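Local coordinates for 6-aminohexanoate-dimer hydrolase (Bacillus anthracis, PDB 4GB7), which probably hydrolyses amide bonds of 6-aminohexanoate dimers or related small substrates, as a serine hydrolase of the beta-lactamase clan, at residues T35-W47 / P51-F63. Sequence-based numbering, arbitrary orientation. Where two conformers were deposited one is given.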
ATOM      1  N   THR A  35     -23.959  15.679  -7.028  1.00 58.32           N
ATOM      2  CA  THR A  35     -23.029  16.456  -6.128  1.00 48.69           C
ATOM      3  C   THR A  35     -21.615  16.472  -6.656  1.00 48.67           C
ATOM      4  O   THR A  35     -21.020  15.400  -6.881  1.00 50.09           O
ATOM      5  CB  THR A  35     -22.911  15.839  -4.720  1.00 45.26           C
ATOM      6  OG1 THR A  35     -24.180  15.872  -4.068  1.00 60.63           O
ATOM      7  CG2 THR A  35     -21.877  16.597  -3.878  1.00 41.92           C
ATOM      8  N   THR A  36     -21.062  17.678  -6.813  1.00 43.80           N
ATOM      9  CA  THR A  36     -19.630  17.841  -7.146  1.00 41.98           C
ATOM     10  C   THR A  36     -18.793  17.995  -5.896  1.00 40.65           C
ATOM     11  O   THR A  36     -18.893  19.022  -5.208  1.00 37.00           O
ATOM     12  CB  THR A  36     -19.383  19.085  -8.002  1.00 38.06           C
ATOM     13  OG1 THR A  36     -20.222  19.020  -9.147  1.00 60.10           O
ATOM     14  CG2 THR A  36     -17.912  19.166  -8.453  1.00 38.71           C
ATOM     15  N   PRO A  37     -17.941  16.998  -5.604  1.00 31.78           N
ATOM     16  CA  PRO A  37     -17.178  17.150  -4.370  1.00 32.35           C
ATOM     17  C   PRO A  37     -16.095  18.221  -4.400  1.00 31.24           C
ATOM     18  O   PRO A  37     -15.487  18.466  -5.415  1.00 30.33           O
ATOM     19  CB  PRO A  37     -16.597  15.757  -4.138  1.00 34.40           C
ATOM     20  CG  PRO A  37     -16.532  15.121  -5.472  1.00 30.88           C
ATOM     21  CD  PRO A  37     -17.634  15.736  -6.304  1.00 32.57           C
ATOM     22  N   SER A  38     -15.892  18.844  -3.245  1.00 28.75           N
ATOM     23  CA  SER A  38     -14.953  19.922  -3.048  1.00 31.77           C
ATOM     24  C   SER A  38     -14.566  19.993  -1.577  1.00 27.56           C
ATOM     25  O   SER A  38     -15.184  19.339  -0.719  1.00 27.20           O
ATOM     26  CB  SER A  38     -15.598  21.245  -3.452  1.00 37.66           C
ATOM     27  OG  SER A  38     -16.542  21.634  -2.467  1.00 37.06           O
ATOM     28  N   LYS A  39     -13.558  20.803  -1.294  1.00 27.90           N
ATOM     29  CA  LYS A  39     -13.142  21.042   0.078  1.00 29.71           C
ATOM     30  C   LYS A  39     -14.303  21.505   0.981  1.00 31.44           C
ATOM     31  O   LYS A  39     -14.359  21.119   2.144  1.00 34.58           O
ATOM     32  CB  LYS A  39     -12.016  22.050   0.155  1.00 31.21           C
ATOM     33  CG  LYS A  39     -11.312  22.040   1.491  1.00 32.70           C
ATOM     34  CD  LYS A  39     -10.191  23.084   1.525  1.00 41.80           C
ATOM     35  CE  LYS A  39      -9.365  22.953   2.794  1.00 42.54           C
ATOM     36  NZ  LYS A  39      -8.521  24.166   3.025  1.00 54.00           N
ATOM     37  N   ASN A  40     -15.216  22.318   0.430  1.00 32.37           N
ATOM     38  CA  ASN A  40     -16.368  22.831   1.176  1.00 34.36           C
ATOM     39  C   ASN A  40     -17.434  21.802   1.554  1.00 34.72           C
ATOM     40  O   ASN A  40     -18.229  22.042   2.471  1.00 38.36           O
ATOM     41  CB  ASN A  40     -17.045  23.937   0.367  1.00 40.30           C
ATOM     42  CG  ASN A  40     -16.107  25.089   0.054  1.00 50.17           C
ATOM     43  OD1 ASN A  40     -15.204  25.407   0.839  1.00 58.93           O
ATOM     44  ND2 ASN A  40     -16.309  25.714  -1.100  1.00 61.15           N
ATOM     45  N   ASN A  41     -17.471  20.670   0.850  1.00 27.13           N
ATOM     46  CA  ASN A  41     -18.479  19.653   1.145  1.00 29.13           C
ATOM     47  C   ASN A  41     -17.992  18.299   1.559  1.00 27.52           C
ATOM     48  O   ASN A  41     -18.809  17.451   1.922  1.00 26.53           O
ATOM     49  CB  ASN A  41     -19.526  19.546   0.035  1.00 31.64           C
ATOM     50  CG  ASN A  41     -18.961  19.069  -1.287  1.00 30.24           C
ATOM     51  OD1 ASN A  41     -17.998  18.335  -1.323  1.00 30.31           O
ATOM     52  ND2 ASN A  41     -19.609  19.466  -2.400  1.00 35.86           N
ATOM     53  N   VAL A  42     -16.676  18.110   1.559  1.00 29.15           N
ATOM     54  CA  VAL A  42     -16.078  16.867   2.036  1.00 26.87           C
ATOM     55  C   VAL A  42     -15.822  16.992   3.535  1.00 27.37           C
ATOM     56  O   VAL A  42     -15.177  17.944   3.976  1.00 33.00           O
ATOM     57  CB  VAL A  42     -14.779  16.543   1.272  1.00 28.06           C
ATOM     58  CG1 VAL A  42     -14.049  15.366   1.897  1.00 27.33           C
ATOM     59  CG2 VAL A  42     -15.106  16.223  -0.181  1.00 24.40           C
ATOM     60  N   THR A  43     -16.337  16.034   4.306  1.00 25.22           N
ATOM     61  CA  THR A  43     -16.337  16.125   5.782  1.00 26.99           C
ATOM     62  C   THR A  43     -15.709  14.865   6.367  1.00 25.89           C
ATOM     63  O   THR A  43     -15.524  13.880   5.646  1.00 25.06           O
ATOM     64  CB  THR A  43     -17.757  16.274   6.315  1.00 27.13           C
ATOM     65  OG1 THR A  43     -18.463  15.023   6.169  1.00 31.48           O
ATOM     66  CG2 THR A  43     -18.511  17.376   5.555  1.00 32.31           C
ATOM     67  N   LYS A  44     -15.392  14.888   7.658  1.00 32.96           N
ATOM     68  CA  LYS A  44     -14.909  13.691   8.325  1.00 29.71           C
ATOM     69  C   LYS A  44     -15.935  12.578   8.279  1.00 28.69           C
ATOM     70  O   LYS A  44     -15.579  11.413   8.380  1.00 32.50           O
ATOM     71  CB  LYS A  44     -14.515  13.934   9.766  1.00 29.53           C
ATOM     72  CG  LYS A  44     -13.351  14.876   9.931  1.00 30.51           C
ATOM     73  CD  LYS A  44     -12.966  14.948  11.390  1.00 30.22           C
ATOM     74  CE  LYS A  44     -11.926  16.050  11.572  1.00 36.45           C
ATOM     75  NZ  LYS A  44     -11.337  16.097  12.920  1.00 38.03           N
ATOM     76  N   LYS A  45     -17.215  12.927   8.089  1.00 27.25           N
ATOM     77  CA  LYS A  45     -18.261  11.919   8.042  1.00 28.58           C
ATOM     78  C   LYS A  45     -18.286  11.198   6.710  1.00 30.05           C
ATOM     79  O   LYS A  45     -18.406   9.970   6.691  1.00 35.78           O
ATOM     80  CB  LYS A  45     -19.655  12.514   8.370  1.00 29.32           C
ATOM     81  CG  LYS A  45     -20.640  11.470   8.862  1.00 38.04           C
ATOM     82  CD  LYS A  45     -22.041  12.001   9.227  1.00 43.16           C
ATOM     83  CE  LYS A  45     -22.040  13.302  10.031  1.00 55.39           C
ATOM     84  NZ  LYS A  45     -21.763  14.520   9.204  1.00 43.57           N
ATOM     85  N   ASN A  46     -18.103  11.951   5.616  1.00 25.06           N
ATOM     86  CA  ASN A  46     -18.382  11.470   4.288  1.00 24.58           C
ATOM     87  C   ASN A  46     -17.212  11.256   3.312  1.00 23.54           C
ATOM     88  O   ASN A  46     -17.449  10.809   2.197  1.00 22.49           O
ATOM     89  CB  ASN A  46     -19.440  12.358   3.593  1.00 25.22           C
ATOM     90  CG  ASN A  46     -18.895  13.720   3.128  1.00 23.94           C
ATOM     91  OD1 ASN A  46     -17.677  13.969   3.113  1.00 24.26           O
ATOM     92  ND2 ASN A  46     -19.809  14.614   2.747  1.00 26.13           N
ATOM     93  N   TRP A  47     -15.975  11.536   3.738  1.00 22.69           N
ATOM     94  CA  TRP A  47     -14.862  11.577   2.824  1.00 22.06           C
ATOM     95  C   TRP A  47     -14.580  10.256   2.139  1.00 21.58           C
ATOM     96  O   TRP A  47     -13.975  10.261   1.070  1.00 22.28           O
ATOM     97  CB  TRP A  47     -13.607  12.095   3.486  1.00 22.30           C
ATOM     98  CG  TRP A  47     -12.999  11.197   4.501  1.00 21.66           C
ATOM     99  CD1 TRP A  47     -13.344  11.071   5.832  1.00 21.16           C
ATOM    100  CD2 TRP A  47     -11.971  10.218   4.273  1.00 20.88           C
ATOM    101  NE1 TRP A  47     -12.544  10.128   6.461  1.00 21.89           N
ATOM    102  CE2 TRP A  47     -11.711   9.572   5.559  1.00 22.46           C
ATOM    103  CE3 TRP A  47     -11.219   9.857   3.185  1.00 28.44           C
ATOM    104  CZ2 TRP A  47     -10.754   8.600   5.701  1.00 25.04           C
ATOM    105  CZ3 TRP A  47     -10.249   8.876   3.346  1.00 32.78           C
ATOM    106  CH2 TRP A  47     -10.036   8.253   4.577  1.00 29.89           C
ATOM    107  N   PRO A  51     -19.753  10.509  -3.741  1.00 24.29           N
ATOM    108  CA  PRO A  51     -18.696  10.895  -4.691  1.00 21.15           C
ATOM    109  C   PRO A  51     -17.511  11.599  -4.016  1.00 21.50           C
ATOM    110  O   PRO A  51     -16.508  11.894  -4.680  1.00 21.67           O
ATOM    111  CB  PRO A  51     -19.404  11.908  -5.571  1.00 24.07           C
ATOM    112  CG  PRO A  51     -20.330  12.607  -4.635  1.00 27.14           C
ATOM    113  CD  PRO A  51     -20.827  11.532  -3.708  1.00 26.27           C
ATOM    114  N   TYR A  52     -17.655  11.863  -2.712  1.00 22.55           N
ATOM    115  CA  TYR A  52     -16.673  12.644  -1.938  1.00 23.65           C
ATOM    116  C   TYR A  52     -15.282  12.068  -2.044  1.00 19.57           C
ATOM    117  O   TYR A  52     -14.300  12.838  -2.167  1.00 19.96           O
ATOM    118  CB  TYR A  52     -17.110  12.820  -0.484  1.00 24.09           C
ATOM    119  CG  TYR A  52     -18.523  13.391  -0.435  1.00 23.23           C
ATOM    120  CD1 TYR A  52     -19.616  12.583  -0.166  1.00 27.37           C
ATOM    121  CD2 TYR A  52     -18.756  14.725  -0.735  1.00 23.82           C
ATOM    122  CE1 TYR A  52     -20.904  13.097  -0.203  1.00 27.82           C
ATOM    123  CE2 TYR A  52     -20.031  15.236  -0.763  1.00 28.22           C
ATOM    124  CZ  TYR A  52     -21.093  14.428  -0.473  1.00 29.48           C
ATOM    125  OH  TYR A  52     -22.342  14.957  -0.533  1.00 32.96           O
ATOM    126  N   LEU A  53     -15.186  10.747  -2.040  1.00 20.40           N
ATOM    127  CA  LEU A  53     -13.898  10.063  -2.089  1.00 18.80           C
ATOM    128  C   LEU A  53     -13.090  10.402  -3.368  1.00 17.24           C
ATOM    129  O   LEU A  53     -11.890  10.427  -3.378  1.00 18.96           O
ATOM    130  CB  LEU A  53     -14.129   8.555  -2.005  1.00 21.63           C
ATOM    131  CG  LEU A  53     -12.925   7.613  -2.040  1.00 18.63           C
ATOM    132  CD1 LEU A  53     -11.969   7.771  -0.889  1.00 18.30           C
ATOM    133  CD2 LEU A  53     -13.360   6.134  -2.172  1.00 20.47           C
ATOM    134  N   ARG A  54     -13.758  10.661  -4.489  1.00 18.47           N
ATOM    135  CA  ARG A  54     -13.012  11.010  -5.680  1.00 20.32           C
ATOM    136  C   ARG A  54     -12.185  12.287  -5.501  1.00 18.80           C
ATOM    137  O   ARG A  54     -11.151  12.452  -6.128  1.00 20.19           O
ATOM    138  CB  ARG A  54     -13.973  11.138  -6.876  1.00 19.50           C
ATOM    139  CG  ARG A  54     -14.839   9.892  -6.957  1.00 22.94           C
ATOM    140  CD  ARG A  54     -15.033   9.360  -8.289  1.00 28.11           C
ATOM    141  NE  ARG A  54     -13.767   9.027  -8.902  1.00 22.70           N
ATOM    142  CZ  ARG A  54     -13.686   8.703 -10.167  1.00 19.13           C
ATOM    143  NH1 ARG A  54     -14.781   8.777 -10.918  1.00 23.82           N
ATOM    144  NH2 ARG A  54     -12.526   8.485 -10.730  1.00 19.33           N
ATOM    145  N   TRP A  55     -12.659  13.175  -4.619  1.00 18.07           N
ATOM    146  CA  TRP A  55     -11.918  14.365  -4.214  1.00 19.61           C
ATOM    147  C   TRP A  55     -10.977  14.080  -3.085  1.00 19.31           C
ATOM    148  O   TRP A  55      -9.773  14.469  -3.134  1.00 18.70           O
ATOM    149  CB  TRP A  55     -12.876  15.475  -3.811  1.00 20.79           C
ATOM    150  CG  TRP A  55     -12.173  16.757  -3.571  1.00 20.52           C
ATOM    151  CD1 TRP A  55     -11.871  17.764  -4.493  1.00 23.44           C
ATOM    152  CD2 TRP A  55     -11.636  17.224  -2.315  1.00 24.08           C
ATOM    153  NE1 TRP A  55     -11.157  18.772  -3.897  1.00 24.28           N
ATOM    154  CE2 TRP A  55     -10.994  18.516  -2.592  1.00 25.62           C
ATOM    155  CE3 TRP A  55     -11.606  16.716  -1.017  1.00 20.62           C
ATOM    156  CZ2 TRP A  55     -10.396  19.273  -1.591  1.00 26.45           C
ATOM    157  CZ3 TRP A  55     -10.979  17.493  -0.021  1.00 24.28           C
ATOM    158  CH2 TRP A  55     -10.383  18.731  -0.316  1.00 25.05           C
ATOM    159  N   SER A  56     -11.487  13.516  -2.000  1.00 18.83           N
ATOM    160  CA  SER A  56     -10.595  13.327  -0.850  1.00 19.33           C
ATOM    161  C   SER A  56      -9.316  12.537  -1.192  1.00 19.93           C
ATOM    162  O   SER A  56      -8.195  12.933  -0.786  1.00 20.38           O
ATOM    163  CB  SER A  56     -11.367  12.705   0.307  1.00 25.44           C
ATOM    164  OG  SER A  56     -11.714  11.403  -0.023  1.00 24.54           O
ATOM    165  N   TYR A  57      -9.455  11.436  -1.955  1.00 17.72           N
ATOM    166  CA  TYR A  57      -8.296  10.610  -2.318  1.00 16.84           C
ATOM    167  C   TYR A  57      -7.403  11.167  -3.411  1.00 18.82           C
ATOM    168  O   TYR A  57      -6.430  10.506  -3.797  1.00 19.53           O
ATOM    169  CB  TYR A  57      -8.700   9.126  -2.586  1.00 17.02           C
ATOM    170  CG  TYR A  57      -8.152   8.144  -1.543  1.00 16.73           C
ATOM    171  CD1 TYR A  57      -8.185   8.421  -0.215  1.00 18.34           C
ATOM    172  CD2 TYR A  57      -7.589   6.925  -1.940  1.00 15.56           C
ATOM    173  CE1 TYR A  57      -7.663   7.548   0.709  1.00 18.51           C
ATOM    174  CE2 TYR A  57      -7.059   6.064  -1.057  1.00 19.73           C
ATOM    175  CZ  TYR A  57      -7.125   6.344   0.284  1.00 18.35           C
ATOM    176  OH  TYR A  57      -6.561   5.449   1.188  1.00 20.36           O
ATOM    177  N   THR A  58      -7.732  12.366  -3.913  1.00 19.18           N
ATOM    178  CA  THR A  58      -6.858  13.132  -4.793  1.00 16.35           C
ATOM    179  C   THR A  58      -6.390  14.462  -4.163  1.00 18.71           C
ATOM    180  O   THR A  58      -5.688  15.243  -4.817  1.00 21.10           O
ATOM    181  CB  THR A  58      -7.544  13.376  -6.148  1.00 16.28           C
ATOM    182  OG1 THR A  58      -8.783  14.015  -5.952  1.00 20.21           O
ATOM    183  CG2 THR A  58      -7.798  12.008  -6.895  1.00 18.28           C
ATOM    184  N   HIS A  59      -6.808  14.721  -2.920  1.00 17.04           N
ATOM    185  CA  HIS A  59      -6.485  15.986  -2.220  1.00 18.97           C
ATOM    186  C   HIS A  59      -6.299  15.791  -0.743  1.00 21.22           C
ATOM    187  O   HIS A  59      -6.716  16.652   0.055  1.00 21.21           O
ATOM    188  CB  HIS A  59      -7.621  16.989  -2.395  1.00 19.98           C
ATOM    189  CG  HIS A  59      -7.912  17.369  -3.847  1.00 19.28           C
ATOM    190  ND1 HIS A  59      -8.726  16.653  -4.637  1.00 20.61           N
ATOM    191  CD2 HIS A  59      -7.492  18.450  -4.603  1.00 18.97           C
ATOM    192  CE1 HIS A  59      -8.824  17.261  -5.858  1.00 18.57           C
ATOM    193  NE2 HIS A  59      -8.072  18.353  -5.834  1.00 21.65           N
HETATM  194  N   MSE A  60      -5.670  14.702  -0.335  1.00 20.31           N
HETATM  195  CA  MSE A  60      -5.670  14.355   1.093  0.70 21.26           C
HETATM  196  C   MSE A  60      -5.004  15.443   1.942  1.00 20.79           C
HETATM  197  O   MSE A  60      -5.475  15.783   3.061  1.00 21.08           O
HETATM  198  CB  MSE A  60      -5.042  12.970   1.341  0.70 18.16           C
HETATM  199  CG  MSE A  60      -5.934  11.761   1.028  0.70 22.82           C
HETATM  200 SE   MSE A  60      -7.527  11.601   2.125  0.49 20.89          SE
HETATM  201  CE  MSE A  60      -6.751  10.976   3.776  0.70 25.83           C
ATOM    202  N   LYS A  61      -3.949  16.045   1.413  1.00 20.34           N
ATOM    203  CA  LYS A  61      -3.254  17.074   2.178  1.00 21.57           C
ATOM    204  C   LYS A  61      -4.112  18.335   2.417  1.00 19.97           C
ATOM    205  O   LYS A  61      -3.750  19.163   3.231  1.00 25.96           O
ATOM    206  CB  LYS A  61      -1.947  17.461   1.519  1.00 24.09           C
ATOM    207  CG  LYS A  61      -2.066  18.019   0.109  1.00 23.52           C
ATOM    208  CD  LYS A  61      -0.727  18.524  -0.379  1.00 27.08           C
ATOM    209  CE  LYS A  61      -0.745  18.720  -1.875  1.00 29.34           C
ATOM    210  NZ  LYS A  61       0.622  19.019  -2.390  1.00 37.36           N
ATOM    211  N   GLU A  62      -5.206  18.519   1.682  1.00 19.90           N
ATOM    212  CA  GLU A  62      -6.132  19.642   1.971  1.00 21.52           C
ATOM    213  C   GLU A  62      -7.167  19.344   3.054  1.00 23.38           C
ATOM    214  O   GLU A  62      -7.909  20.231   3.453  1.00 31.47           O
ATOM    215  CB  GLU A  62      -6.860  20.078   0.694  1.00 22.84           C
ATOM    216  CG  GLU A  62      -5.938  20.495  -0.425  1.00 25.11           C
ATOM    217  CD  GLU A  62      -6.688  21.143  -1.564  1.00 23.11           C
ATOM    218  OE1 GLU A  62      -7.707  21.856  -1.310  1.00 32.41           O
ATOM    219  OE2 GLU A  62      -6.285  20.872  -2.720  1.00 28.94           O
ATOM    220  N   PHE A  63      -7.146  18.124   3.579  1.00 25.21           N
ATOM    221  CA  PHE A  63      -8.177  17.573   4.437  1.00 30.50           C
ATOM    222  C   PHE A  63      -7.600  17.130   5.789  1.00 24.47           C
ATOM    223  O   PHE A  63      -8.321  17.024   6.764  1.00 25.08           O
ATOM    224  CB  PHE A  63      -8.794  16.370   3.637  1.00 35.90           C
ATOM    225  CG  PHE A  63      -9.870  15.639   4.346  1.00 33.47           C
ATOM    226  CD1 PHE A  63     -11.089  16.228   4.559  1.00 42.08           C
ATOM    227  CD2 PHE A  63      -9.673  14.341   4.780  1.00 39.38           C
ATOM    228  CE1 PHE A  63     -12.106  15.551   5.209  1.00 40.38           C
ATOM    229  CE2 PHE A  63     -10.674  13.656   5.438  1.00 37.36           C
ATOM    230  CZ  PHE A  63     -11.896  14.268   5.651  1.00 39.57           C
TER
HETATM  231  O   HOH W   1      -6.883  23.754   0.839  1.00 46.12           O
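Asn46 lays its amide flat on the ring of Tyr52: the two planes are 10° apart, and ND2 sits 3.3 Å above the ring plane, over its centre. The rotation of that amide is fixed from both ends, since ND2 donates to Asn41 O in a nearly straight bond (3.1 Å) and OD1 accepts from Thr43 N (2.7 Å). Pro51 CD lies over the opposite face of the tyrosine, while Asn41 brings OD1 to the ring edge with its own amide turned 80° from the ring. That OD1 accepts from Ser38 N, and Asn41 ND2 donates to Thr36 O, so loop 35-47 carries its own bracing. Trp55 turns one face to the backbone of Ser38 and Lys39, with Ser38 CA making a CH-pi contact 4.0 Å from the centroid of the five-membered ring; His59 covers the other face. Val42 splits its methyls, CG2 reaching Trp55 CE3 (3.6 Å) and CG1 reaching Phe63 CE1 (3.8 Å). Phe63 in turn comes over one face of Trp47, the rings inclined at 49°, and selenomethionine Met60, in one of its two conformers, approaches the six-membered ring obliquely. Beyond the contact, Tyr212 meets Trp47 edge-to-face, tying this N-terminal region to the body of the enzyme. Ser56 OG donates to Trp47 O (2.8 Å), the one direct hydrogen bond between the segments, whereas Lys39 NZ and Glu62 OE1 meet through a water at the solvent-exposed end of the contact. The chemistry is thus mainly that of ring faces packed against an amide and backbone, with the valine methyls lodged between rings: internal hydrogen bonds shape the loop, and helix 52-56 with the turns after it provides the rings on which it rests.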